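Local coordinates for N-(5'-phosphoribosyl)anthranilate isomerase (Jonesia denitrificans, PDB 4WUI), which probably catalyses the isomerisation of N-(5-phospho-beta-D-ribosyl)anthranilate to 1-(2-carboxyphenylamino)-1-deoxy-D-ribulose 5-phosphate, the third step from chorismate to tryptophan, at residues 17-22 / 191-196; 166-171 / 201-206. All blocks are in the same frame, centred on the assembly; numbering follows the deposited sequence.

Contact 1. Residues 17-22 / 191-196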
# COMPACT_ATOMS: atom_id res chain seq x y z
N ILE A 17 -3.64 11.54 -8.62
CA ILE A 17 -2.61 12.14 -7.79
C ILE A 17 -3.12 13.43 -7.17
O ILE A 17 -2.88 13.66 -5.96
CB ILE A 17 -1.30 12.39 -8.57
CG1 ILE A 17 -0.65 11.03 -8.94
CG2 ILE A 17 -0.33 13.25 -7.77
CD1 ILE A 17 0.58 11.14 -9.81
N ASP A 18 -3.81 14.26 -7.94
CA ASP A 18 -4.33 15.50 -7.40
C ASP A 18 -5.26 15.24 -6.23
O ASP A 18 -5.22 15.97 -5.21
CB ASP A 18 -5.11 16.27 -8.50
CG ASP A 18 -4.22 16.90 -9.54
OD1 ASP A 18 -3.01 16.99 -9.30
OD2 ASP A 18 -4.76 17.30 -10.60
N ALA A 19 -6.12 14.23 -6.34
CA ALA A 19 -7.03 13.90 -5.24
C ALA A 19 -6.26 13.41 -4.02
O ALA A 19 -6.60 13.73 -2.88
CB ALA A 19 -8.04 12.87 -5.70
N ALA A 20 -5.25 12.59 -4.24
CA ALA A 20 -4.44 12.09 -3.14
C ALA A 20 -3.71 13.23 -2.42
O ALA A 20 -3.62 13.24 -1.19
CB ALA A 20 -3.47 11.06 -3.68
N GLN A 21 -3.18 14.21 -3.17
CA GLN A 21 -2.51 15.37 -2.57
C GLN A 21 -3.53 16.22 -1.82
O GLN A 21 -3.23 16.75 -0.75
CB GLN A 21 -1.78 16.24 -3.62
CG GLN A 21 -0.60 15.57 -4.40
CD GLN A 21 0.85 15.75 -3.84
OE1 GLN A 21 1.80 15.54 -4.59
NE2 GLN A 21 1.02 16.07 -2.56
N ALA A 22 -4.72 16.41 -2.38
CA ALA A 22 -5.74 17.23 -1.74
C ALA A 22 -6.21 16.61 -0.42
O ALA A 22 -6.59 17.33 0.49
CB ALA A 22 -6.91 17.46 -2.67
N ALA A 191 -13.55 11.28 -5.57
CA ALA A 191 -14.53 11.34 -4.49
C ALA A 191 -14.33 10.20 -3.49
O ALA A 191 -14.51 10.40 -2.29
CB ALA A 191 -15.94 11.33 -5.04
N LYS A 192 -14.01 9.01 -3.99
CA LYS A 192 -13.77 7.89 -3.09
C LYS A 192 -12.50 8.07 -2.29
O LYS A 192 -12.45 7.67 -1.12
CB LYS A 192 -13.75 6.55 -3.83
CG LYS A 192 -15.11 6.15 -4.38
CD LYS A 192 -15.04 4.80 -5.04
CE LYS A 192 -16.38 4.34 -5.54
NZ LYS A 192 -16.30 2.94 -6.00
N ILE A 193 -11.44 8.62 -2.90
CA ILE A 193 -10.23 8.90 -2.14
C ILE A 193 -10.52 9.86 -1.00
O ILE A 193 -10.12 9.63 0.13
CB ILE A 193 -9.11 9.44 -3.08
CG1 ILE A 193 -8.59 8.31 -4.00
CG2 ILE A 193 -7.96 10.05 -2.29
CD1 ILE A 193 -7.71 8.81 -5.13
N ALA A 194 -11.24 10.94 -1.31
CA ALA A 194 -11.57 11.91 -0.29
C ALA A 194 -12.40 11.27 0.83
O ALA A 194 -12.17 11.50 2.03
CB ALA A 194 -12.31 13.10 -0.89
N ALA A 195 -13.38 10.47 0.44
CA ALA A 195 -14.28 9.82 1.41
C ALA A 195 -13.50 8.84 2.29
O ALA A 195 -13.74 8.75 3.50
CB ALA A 195 -15.40 9.11 0.70
N PHE A 196 -12.60 8.08 1.68
CA PHE A 196 -11.79 7.12 2.41
C PHE A 196 -10.98 7.81 3.50
O PHE A 196 -10.95 7.37 4.65
CB PHE A 196 -10.85 6.39 1.45
CG PHE A 196 -10.06 5.30 2.10
CD1 PHE A 196 -10.59 4.03 2.22
CD2 PHE A 196 -8.81 5.54 2.65
CE1 PHE A 196 -9.88 3.01 2.82
CE2 PHE A 196 -8.11 4.51 3.26
CZ PHE A 196 -8.65 3.26 3.35
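The carbonyl O of Ala19 is the polar atom nearest the partner helix, and what it meets there is a methyl: CG2 of Ile193, 4.0 Å from that oxygen. The same methyl lies against the helix backbone one residue on, with Ile193 CG2 4.2 Å from Ala20 CA. Because CG1 of the isoleucine stands beside the backbone N (chi1 -70°) and the chain then runs on extended (chi2 168°), Ile193 CD1 reaches the neighbouring helix too, stopping 4.1 Å from Ala19 CB. Ile193 thus straddles the turn, one prong on backbone atoms and the other on a methyl. Ala20 CB stays 4.8 Å from Ile193 CG2, beyond close contact; it also rests on Ile28 of strand 27-32, on the barrel side. With Ala19 and Ala20 offering nothing larger than a methyl here, the backbones come near, Ala20 CA lying 6.7 Å from Ile193 CA. Further along 191-196, Phe196 turns inward onto Val175 and Val177 of strand 174-177. The first and last helices of the (beta/alpha)8 barrel thus lie side by side, next to the seam between its first and eighth strands. A contact of methyls with backbone, built on one isoleucine, implies van der Waals cohesion: the fit of shapes, rather than any polar pairing, sets the spacing.

Contact 2. Residues 166-171 / 201-206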
# COMPACT_ATOMS: atom_id res chain seq x y z
N ALA A 166 -12.75 -0.97 10.44
CA ALA A 166 -11.48 -1.66 10.44
C ALA A 166 -10.45 -0.98 11.34
O ALA A 166 -9.76 -1.63 12.14
CB ALA A 166 -10.91 -1.78 9.02
N ILE A 167 -10.32 0.34 11.22
CA ILE A 167 -9.33 1.07 12.03
C ILE A 167 -9.72 1.05 13.50
O ILE A 167 -8.87 0.90 14.36
CB ILE A 167 -9.15 2.50 11.51
CG1 ILE A 167 -8.39 2.45 10.16
CG2 ILE A 167 -8.39 3.38 12.53
CD1 ILE A 167 -8.30 3.79 9.48
N THR A 168 -10.99 1.25 13.80
CA THR A 168 -11.43 1.28 15.19
C THR A 168 -11.14 -0.03 15.90
O THR A 168 -10.67 -0.07 17.04
CB THR A 168 -12.93 1.62 15.26
OG1 THR A 168 -13.17 2.94 14.75
CG2 THR A 168 -13.45 1.59 16.68
N THR A 169 -11.44 -1.13 15.22
CA THR A 169 -11.37 -2.46 15.83
C THR A 169 -9.98 -3.07 15.79
O THR A 169 -9.62 -3.79 16.71
CB THR A 169 -12.40 -3.43 15.25
OG1 THR A 169 -12.14 -3.66 13.86
CG2 THR A 169 -13.83 -2.93 15.47
N THR A 170 -9.21 -2.81 14.74
CA THR A 170 -7.92 -3.42 14.54
C THR A 170 -6.73 -2.49 14.89
O THR A 170 -5.63 -2.98 15.14
CB THR A 170 -7.82 -3.99 13.08
OG1 THR A 170 -8.72 -5.10 12.97
CG2 THR A 170 -6.48 -4.51 12.72
N SER A 171 -6.96 -1.19 14.93
CA SER A 171 -5.93 -0.21 15.33
C SER A 171 -4.59 -0.47 14.62
O SER A 171 -3.56 -0.59 15.24
CB SER A 171 -5.75 -0.21 16.86
OG SER A 171 -6.97 0.06 17.53
N ARG A 201 -9.60 9.15 9.02
CA ARG A 201 -9.11 10.15 9.97
C ARG A 201 -10.14 10.52 11.00
O ARG A 201 -9.81 11.02 12.07
CB ARG A 201 -8.66 11.39 9.25
CG ARG A 201 -7.38 11.13 8.59
CD ARG A 201 -6.70 12.41 8.18
NE ARG A 201 -5.43 12.04 7.59
CZ ARG A 201 -4.94 12.52 6.46
NH1 ARG A 201 -5.56 13.49 5.75
NH2 ARG A 201 -3.79 12.04 6.04
N GLY A 202 -11.40 10.27 10.69
CA GLY A 202 -12.46 10.60 11.61
C GLY A 202 -12.46 9.70 12.80
O GLY A 202 -13.11 10.03 13.78
N VAL A 203 -11.73 8.59 12.76
CA VAL A 203 -11.65 7.69 13.91
C VAL A 203 -10.90 8.40 15.02
O VAL A 203 -11.40 8.51 16.13
CB VAL A 203 -11.01 6.33 13.56
CG1 VAL A 203 -10.87 5.46 14.82
CG2 VAL A 203 -11.81 5.62 12.48
N SER A 204 -9.71 8.92 14.73
CA SER A 204 -8.97 9.64 15.77
C SER A 204 -9.33 11.13 15.86
O SER A 204 -9.19 11.73 16.93
CB SER A 204 -7.47 9.47 15.57
OG SER A 204 -7.06 10.19 14.42
N CYS A 205 -9.76 11.74 14.75
CA CYS A 205 -10.12 13.17 14.75
C CYS A 205 -11.45 13.40 14.05
O CYS A 205 -11.50 13.96 12.96
CB CYS A 205 -9.03 14.02 14.08
SG CYS A 205 -9.34 15.84 14.21
N PRO A 206 -12.54 12.99 14.71
CA PRO A 206 -13.86 13.13 14.08
C PRO A 206 -14.25 14.60 13.96
O PRO A 206 -13.80 15.44 14.77
CB PRO A 206 -14.79 12.37 15.03
CG PRO A 206 -14.12 12.50 16.39
CD PRO A 206 -12.63 12.49 16.10
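Val203 meets two consecutive residues of helix 163-170, Ile167 and Thr168, with both of its methyls. Val203 CG1 makes the nearest approach, 3.4 Å from Thr168 OG1, and the same methyl lies 4.0 Å from Ile167 CG2. CG2 of Val203 comes in beside it, 3.8 Å from Thr168 OG1, so the hydroxyl oxygen sits against both valine methyls. Ile167 CG2 likewise meets both prongs, Val203 CG2 also lying 4.1 Å from it. The valine branches therefore bridge an apolar methyl on the barrel side and a polar oxygen toward the surface, Ile167 being buried and Thr168 exposed.

What positions these groups lies one shell out. With chi1 at -64°, OG1 of Thr168 stands beside its own backbone N and hydrogen-bonds back to the carbonyl O of Ala164, a turn earlier; the valine methyls pack against an oxygen already engaged by its own helix. Ile167 also touches Met4, close to the N terminus. On the other segment, the guanidinium of Arg201 reaches the carbonyls of Ala23 and His24, just past helix 14-22. Helix 190-204 thus lies between helices 163-170 and 14-22 on the outside of the barrel, and this contact joins the late turns of the two helices that follow strands 152-155 and 174-177.

From the N terminus, the chain passes strand 5-8 and lays down 17-22, the first half of contact 1. Six further barrel strands follow before 166-171 opens contact 2; strand 174-177 then leads on to helix 190-204, which, with the residues just after it, supplies both remaining segments. Its early turn, 191-196, closes contact 1 across 168 intervening residues, and its last turn and what follows, 201-206, closes contact 2 across 29. The two loops cross, as their segments alternate. The contact centres are 18 Å apart, the nearest atoms about 5 Å, without touching. One terminal helix is held on two flanks, against the first helix and against helix 163-170, in the layer of helices outside the closed eight-stranded barrel.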